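Side-chain contacts in putative dehydratase (Mesorhizobium loti, PDB 2POZ), which probably acts as a lyase of the mandelate racemase/muconate lactonizing enzyme family, although its substrate is unknown: residues 102-105 and 106-110; 286-289 and 290-294; 369-372 and 373-376. All coordinates share one frame; numbering follows the deposited sequence.

Interaction 1: 102-105 and 106-110; sequences DIKG and KCLGV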
loop_
_atom_site.group_PDB
_atom_site.type_symbol
_atom_site.label_atom_id
_atom_site.label_comp_id
_atom_site.label_asym_id
_atom_site.label_seq_id
_atom_site.Cartn_x
_atom_site.Cartn_y
_atom_site.Cartn_z
ATOM N N ASP A 102 -29.611 -20.224 25.884
ATOM C CA ASP A 102 -30.610 -21.277 26.050
ATOM C C ASP A 102 -31.492 -20.894 27.257
ATOM O O ASP A 102 -32.720 -20.956 27.195
ATOM C CB ASP A 102 -29.898 -22.613 26.285
ATOM C CG ASP A 102 -30.817 -23.814 26.129
ATOM O OD1 ASP A 102 -31.865 -23.709 25.443
ATOM O OD2 ASP A 102 -30.472 -24.877 26.686
ATOM N N ILE A 103 -30.857 -20.476 28.347
ATOM C CA ILE A 103 -31.591 -20.083 29.546
ATOM C C ILE A 103 -32.471 -18.865 29.295
ATOM O O ILE A 103 -33.622 -18.814 29.744
ATOM C CB ILE A 103 -30.622 -19.793 30.714
ATOM C CG1 ILE A 103 -30.043 -21.119 31.229
ATOM C CG2 ILE A 103 -31.353 -19.041 31.832
ATOM C CD1 ILE A 103 -28.886 -20.954 32.185
ATOM N N LYS A 104 -31.940 -17.887 28.566
ATOM C CA LYS A 104 -32.705 -16.685 28.277
ATOM C C LYS A 104 -33.931 -17.020 27.429
ATOM O O LYS A 104 -35.018 -16.515 27.685
ATOM C CB LYS A 104 -31.833 -15.648 27.561
ATOM C CG LYS A 104 -32.523 -14.298 27.346
ATOM C CD LYS A 104 -31.589 -13.291 26.674
ATOM C CE LYS A 104 -30.583 -12.720 27.654
ATOM N NZ LYS A 104 -31.216 -11.758 28.602
ATOM N N GLY A 105 -33.754 -17.869 26.422
ATOM C CA GLY A 105 -34.872 -18.241 25.575
ATOM C C GLY A 105 -35.930 -18.996 26.369
ATOM O O GLY A 105 -37.133 -18.767 26.198
ATOM N N LYS A 106 -35.490 -19.902 27.237
ATOM C CA LYS A 106 -36.423 -20.662 28.065
ATOM C C LYS A 106 -37.183 -19.719 29.000
ATOM O O LYS A 106 -38.372 -19.908 29.243
ATOM C CB LYS A 106 -35.679 -21.718 28.883
ATOM C CG LYS A 106 -35.184 -22.897 28.052
ATOM C CD LYS A 106 -34.584 -23.975 28.933
ATOM C CE LYS A 106 -34.020 -25.120 28.109
ATOM N NZ LYS A 106 -33.311 -26.093 28.985
ATOM N N CYS A 107 -36.502 -18.701 29.516
ATOM C CA CYS A 107 -37.147 -17.746 30.410
ATOM C C CYS A 107 -38.225 -16.954 29.689
ATOM O O CYS A 107 -39.299 -16.719 30.235
ATOM C CB CYS A 107 -36.130 -16.762 30.987
ATOM S SG CYS A 107 -35.052 -17.439 32.259
ATOM N N LEU A 108 -37.932 -16.544 28.459
ATOM C CA LEU A 108 -38.870 -15.760 27.666
ATOM C C LEU A 108 -39.852 -16.609 26.864
ATOM O O LEU A 108 -40.760 -16.082 26.227
ATOM C CB LEU A 108 -38.091 -14.813 26.748
ATOM C CG LEU A 108 -37.228 -13.802 27.521
ATOM C CD1 LEU A 108 -36.383 -12.977 26.562
ATOM C CD2 LEU A 108 -38.130 -12.902 28.355
ATOM N N GLY A 109 -39.659 -17.925 26.896
ATOM C CA GLY A 109 -40.554 -18.833 26.196
ATOM C C GLY A 109 -40.488 -18.883 24.680
ATOM O O GLY A 109 -41.485 -19.205 24.033
ATOM N N VAL A 110 -39.331 -18.578 24.098
ATOM C CA VAL A 110 -39.204 -18.605 22.645
ATOM C C VAL A 110 -37.824 -19.058 22.172
ATOM O O VAL A 110 -36.865 -19.072 22.942
ATOM C CB VAL A 110 -39.489 -17.213 22.033
ATOM C CG1 VAL A 110 -40.923 -16.782 22.350
ATOM C CG2 VAL A 110 -38.494 -16.194 22.575
HETATM O O HOH W 1 -31.396 -27.259 27.529
#

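Interaction 2: 286-289 and 290-294; sequences GLME and TKKIC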
loop_
_atom_site.group_PDB
_atom_site.type_symbol
_atom_site.label_atom_id
_atom_site.label_comp_id
_atom_site.label_asym_id
_atom_site.label_seq_id
_atom_site.Cartn_x
_atom_site.Cartn_y
_atom_site.Cartn_z
ATOM N N GLY A 286 -19.391 -18.221 20.355
ATOM C CA GLY A 286 -20.756 -18.419 20.808
ATOM C C GLY A 286 -21.756 -18.028 19.741
ATOM O O GLY A 286 -21.374 -17.693 18.620
ATOM N N LEU A 287 -23.037 -18.065 20.090
ATOM C CA LEU A 287 -24.104 -17.736 19.154
ATOM C C LEU A 287 -24.176 -16.264 18.764
ATOM O O LEU A 287 -24.252 -15.937 17.589
ATOM C CB LEU A 287 -25.456 -18.162 19.724
ATOM C CG LEU A 287 -25.836 -19.635 19.625
ATOM C CD1 LEU A 287 -27.157 -19.856 20.356
ATOM C CD2 LEU A 287 -25.961 -20.034 18.157
HETATM N N MSE A 288 -24.171 -15.376 19.743
HETATM C CA MSE A 288 -24.242 -13.952 19.435
HETATM C C MSE A 288 -22.946 -13.485 18.771
HETATM O O MSE A 288 -22.986 -12.722 17.811
HETATM C CB MSE A 288 -24.520 -13.141 20.703
HETATM C CG MSE A 288 -24.533 -11.622 20.491
HETATM SE SE MSE A 288 -25.750 -11.020 19.102
HETATM C CE MSE A 288 -27.349 -10.746 20.195
ATOM N N GLU A 289 -21.802 -13.947 19.268
ATOM C CA GLU A 289 -20.527 -13.563 18.671
ATOM C C GLU A 289 -20.518 -13.994 17.194
ATOM O O GLU A 289 -20.072 -13.251 16.323
ATOM C CB GLU A 289 -19.371 -14.222 19.429
ATOM C CG GLU A 289 -17.969 -13.876 18.915
ATOM C CD GLU A 289 -17.626 -12.390 19.049
ATOM O OE1 GLU A 289 -18.235 -11.697 19.897
ATOM O OE2 GLU A 289 -16.731 -11.923 18.313
ATOM N N THR A 290 -21.029 -15.186 16.906
ATOM C CA THR A 290 -21.055 -15.648 15.527
ATOM C C THR A 290 -22.059 -14.842 14.708
ATOM O O THR A 290 -21.825 -14.565 13.533
ATOM C CB THR A 290 -21.367 -17.152 15.446
ATOM O OG1 THR A 290 -20.345 -17.876 16.148
ATOM C CG2 THR A 290 -21.377 -17.623 13.987
ATOM N N LYS A 291 -23.176 -14.457 15.324
ATOM C CA LYS A 291 -24.149 -13.637 14.614
ATOM C C LYS A 291 -23.454 -12.311 14.242
ATOM O O LYS A 291 -23.632 -11.798 13.130
ATOM C CB LYS A 291 -25.376 -13.356 15.489
ATOM C CG LYS A 291 -26.369 -12.382 14.853
ATOM C CD LYS A 291 -27.613 -12.177 15.721
ATOM C CE LYS A 291 -28.513 -11.089 15.135
ATOM N NZ LYS A 291 -28.874 -11.340 13.702
ATOM N N LYS A 292 -22.659 -11.774 15.167
ATOM C CA LYS A 292 -21.924 -10.525 14.923
ATOM C C LYS A 292 -20.913 -10.725 13.797
ATOM O O LYS A 292 -20.762 -9.866 12.920
ATOM C CB LYS A 292 -21.196 -10.073 16.187
ATOM C CG LYS A 292 -22.139 -9.635 17.307
ATOM C CD LYS A 292 -21.401 -9.419 18.612
ATOM C CE LYS A 292 -22.326 -8.818 19.657
ATOM N NZ LYS A 292 -21.640 -8.715 20.967
ATOM N N ILE A 293 -20.214 -11.858 13.830
ATOM C CA ILE A 293 -19.243 -12.173 12.793
ATOM C C ILE A 293 -19.947 -12.230 11.428
ATOM O O ILE A 293 -19.447 -11.694 10.449
ATOM C CB ILE A 293 -18.546 -13.524 13.084
ATOM C CG1 ILE A 293 -17.613 -13.369 14.286
ATOM C CG2 ILE A 293 -17.773 -14.016 11.848
ATOM C CD1 ILE A 293 -17.000 -14.662 14.760
ATOM N N CYS A 294 -21.114 -12.870 11.374
ATOM C CA CYS A 294 -21.858 -12.978 10.122
ATOM C C CYS A 294 -22.324 -11.602 9.638
ATOM O O CYS A 294 -22.325 -11.329 8.440
ATOM C CB CYS A 294 -23.074 -13.901 10.296
ATOM S SG CYS A 294 -22.651 -15.633 10.659
HETATM O O HOH W 2 -20.492 -11.581 21.633
#

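Interaction 3: 369-372 and 373-376; sequences VLIK and RNIE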
loop_
_atom_site.group_PDB
_atom_site.type_symbol
_atom_site.label_atom_id
_atom_site.label_comp_id
_atom_site.label_asym_id
_atom_site.label_seq_id
_atom_site.Cartn_x
_atom_site.Cartn_y
_atom_site.Cartn_z
ATOM N N VAL A 369 -33.441 -30.613 24.259
ATOM C CA VAL A 369 -33.615 -31.170 25.598
ATOM C C VAL A 369 -32.623 -32.321 25.777
ATOM O O VAL A 369 -32.661 -33.308 25.039
ATOM C CB VAL A 369 -35.054 -31.711 25.801
ATOM C CG1 VAL A 369 -35.250 -32.145 27.248
ATOM C CG2 VAL A 369 -36.073 -30.645 25.422
ATOM N N LEU A 370 -31.733 -32.183 26.752
ATOM C CA LEU A 370 -30.727 -33.200 27.018
ATOM C C LEU A 370 -31.326 -34.464 27.631
ATOM O O LEU A 370 -32.354 -34.417 28.309
ATOM C CB LEU A 370 -29.665 -32.655 27.975
ATOM C CG LEU A 370 -28.753 -31.513 27.527
ATOM C CD1 LEU A 370 -27.970 -31.010 28.726
ATOM C CD2 LEU A 370 -27.805 -31.987 26.437
ATOM N N ILE A 371 -30.683 -35.596 27.368
ATOM C CA ILE A 371 -31.107 -36.863 27.944
ATOM C C ILE A 371 -30.044 -37.083 29.004
ATOM O O ILE A 371 -28.976 -37.628 28.728
ATOM C CB ILE A 371 -31.063 -38.014 26.917
ATOM C CG1 ILE A 371 -31.961 -37.682 25.724
ATOM C CG2 ILE A 371 -31.529 -39.308 27.577
ATOM C CD1 ILE A 371 -32.016 -38.775 24.661
ATOM N N LYS A 372 -30.333 -36.623 30.217
ATOM C CA LYS A 372 -29.389 -36.727 31.316
ATOM C C LYS A 372 -28.821 -38.123 31.526
ATOM O O LYS A 372 -27.636 -38.268 31.817
ATOM C CB LYS A 372 -30.027 -36.209 32.612
ATOM C CG LYS A 372 -30.447 -34.735 32.550
ATOM C CD LYS A 372 -29.268 -33.797 32.246
ATOM C CE LYS A 372 -28.382 -33.544 33.465
ATOM N NZ LYS A 372 -27.746 -34.784 33.984
ATOM N N ARG A 373 -29.648 -39.152 31.379
ATOM C CA ARG A 373 -29.157 -40.513 31.571
ATOM C C ARG A 373 -28.030 -40.861 30.601
ATOM O O ARG A 373 -27.143 -41.647 30.933
ATOM C CB ARG A 373 -30.284 -41.537 31.403
ATOM C CG ARG A 373 -29.764 -42.973 31.378
ATOM C CD ARG A 373 -30.851 -44.004 31.124
ATOM N NE ARG A 373 -30.278 -45.331 30.886
ATOM C CZ ARG A 373 -30.991 -46.450 30.784
ATOM N NH1 ARG A 373 -32.310 -46.404 30.899
ATOM N NH2 ARG A 373 -30.389 -47.614 30.564
ATOM N N ASN A 374 -28.057 -40.276 29.407
ATOM C CA ASN A 374 -27.028 -40.572 28.415
ATOM C C ASN A 374 -25.702 -39.842 28.603
ATOM O O ASN A 374 -24.656 -40.351 28.208
ATOM C CB ASN A 374 -27.565 -40.310 27.009
ATOM C CG ASN A 374 -28.554 -41.369 26.567
ATOM O OD1 ASN A 374 -28.793 -42.336 27.291
ATOM N ND2 ASN A 374 -29.127 -41.199 25.379
ATOM N N ILE A 375 -25.736 -38.660 29.212
ATOM C CA ILE A 375 -24.503 -37.906 29.406
ATOM C C ILE A 375 -23.935 -37.990 30.822
ATOM O O ILE A 375 -22.739 -37.774 31.027
ATOM C CB ILE A 375 -24.693 -36.413 29.045
ATOM C CG1 ILE A 375 -25.695 -35.764 30.006
ATOM C CG2 ILE A 375 -25.159 -36.280 27.596
ATOM C CD1 ILE A 375 -25.884 -34.282 29.790
ATOM N N GLU A 376 -24.786 -38.301 31.797
ATOM C CA GLU A 376 -24.346 -38.398 33.186
ATOM C C GLU A 376 -23.115 -39.291 33.380
ATOM O O GLU A 376 -22.235 -38.966 34.177
ATOM C CB GLU A 376 -25.502 -38.883 34.066
ATOM C CG GLU A 376 -25.214 -38.882 35.561
ATOM C CD GLU A 376 -24.762 -37.526 36.083
ATOM O OE1 GLU A 376 -25.228 -36.487 35.558
ATOM O OE2 GLU A 376 -23.950 -37.504 37.036
#

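Interaction 1: 102-105 and 106-110
Water 1 ties Lys106 to Asp102: its oxygen lies 2.7 Å from Lys106 NZ, whose proton it accepts, and it donates to Asp102 OD2. The direct salt bridge from Lys106 NZ to Asp102 OD2 is long, at 3.9 Å, and the stronger partners of both groups lie elsewhere. Asp102 OD1 takes the backbone N-H of Leu366 and OD2 that of Ala34, while Lys106 NZ donates to Thr32 O. Several donors thus hold the carboxylate, which probably keeps it ionised. With its CG beside the backbone N (chi1 -73°) and its chain extended beyond that, Lys106 runs back over the preceding turn, CG 3.3 Å from Asp102 O and CE 3.7 Å from Asp102 OD1.

These are the last two turns of helix 87-108, in the N-terminal capping domain of the enolase superfamily, and they close in a Schellman motif. Gly109, with positive phi, is the C-prime residue. Val110 N donates to Gly105 O at 3.0 Å, and Gly109 N makes a weak bond to Lys106 O.

On another side of the helix, Lys104 and Leu108 lie side by side and point the same way, with Lys104 CG 4.2 Å from Leu108 CD1. Both touch Leu115 of helix 112-115. Beyond this, Lys104 NZ bonds Ser66 O and forms a salt bridge with Glu114 of the second subunit, whose Val110 packs on Leu108.

Interaction 2: 286-289 and 290-294
Helix 287-298, the crossover between strands 276-277 and 303-304 in the beta-alpha-beta succession of the enolase-type barrel, starts here with Gly286 at its N-cap. Gly286 O accepts twice from Thr290. Thr290 OG1 donates to Gly286 O at 2.7 Å, 19° off the carbonyl plane, and Thr290 N reaches Gly286 O from above that plane at 3.1 Å. A chi1 of -61° sets Thr290 OG1 beside its own backbone N, which aims the hydroxyl at the carbonyl one turn earlier. At the helix start, Glu97 takes the N-H groups of Leu287 and Met288 on its two carboxylate oxygens.

Selenomethionine Met288 bends at chi2 and chi3 and crosses two lysines at a slant. Its CG lies 3.7 Å from Lys292 CE, and its SE lies 4.0 Å from Lys291 CD. The lysine ends go further afield: Lys292 NZ forms a salt bridge with Glu69, while Lys291 NZ bonds Asn324 and pairs with Glu69 of the second subunit. Glu289, paired through OE2 with Arg262, crosses Lys292 at about a right angle; water 2 joins them, donating to Glu289 OE1 at 2.8 Å and accepting from Lys292 NZ at 3.2 Å.

Interaction 3: 369-372 and 373-376
Lys372 and Glu376 are joined twice, once through the backbone and once through their charged ends. Glu376 N donates to Lys372 O at 2.9 Å, approaching nearly along the C=O axis. At the ends of the side chains, Lys372 NZ forms a salt bridge with Glu376 OE1 at 3.4 Å. The two side chains slant across each other. Lys372 is folded at chi2, chi3 and chi4, which brings its amino group round to Glu376, one turn further on, and Glu376 starts with CG opposite its backbone N (chi1 -174°) before bending at chi2 to present OE1. The Lys372 side chain touches Glu24 and Tyr11, and Glu376 also touches Tyr11.

A second, more bent backbone bond runs from Asn374 N to Ile371 O, 2.9 Å long, with the donor 48° out of the carbonyl plane. Ile375 N adds weak bonds to both Ile371 O and Lys372 O.

Ile371 stands at the N-cap of the short helix 372-375, which follows the loop leaving strand 357-359 and leads toward strand 379-383, a member of the antiparallel sheet with 5-12 and 21-27. The C-terminal end of the chain is thus returning here to the N-terminal domain.

Outside the backbone, Ile371 and Asn374 lie alongside each other and point the same way. Ile371 CG2 rests 3.8 Å from Asn374 CG, while Ile371 CD1 approaches Asn374 ND2 to 3.8 Å. Asn374 ND2 is hydrogen-bonded to Glu345 O, which helps to hold the amide that Ile371 packs against. Further along, Leu370 and Ile375 meet at roughly a right angle, Leu370 CD1 to Ile375 CD1 being 4.0 Å. Ile375, buried, also packs on Leu22, Tyr11 and Val346.

In the fold
Along the chain the contacts come in the order 1, 2, 3. Interaction 1 ends helix 87-108 of the N-terminal domain, interaction 2 opens helix 287-298 of the barrel, and interaction 3 forms helix 372-375 near the C-terminus. Centres of 1 and 2 are 18 Å apart, those of 1 and 3 20 Å, and those of 2 and 3 27 Å; none touches another. Glu97 of helix 87-108 bonds the start of helix 287-298, and Leu366 contacts both Asp102 and Leu287. Strand 21-27 packs against interactions 1 and 3. Interactions 1 and 2 also meet the second subunit, so the domain junction lies close to an interface of the octamer.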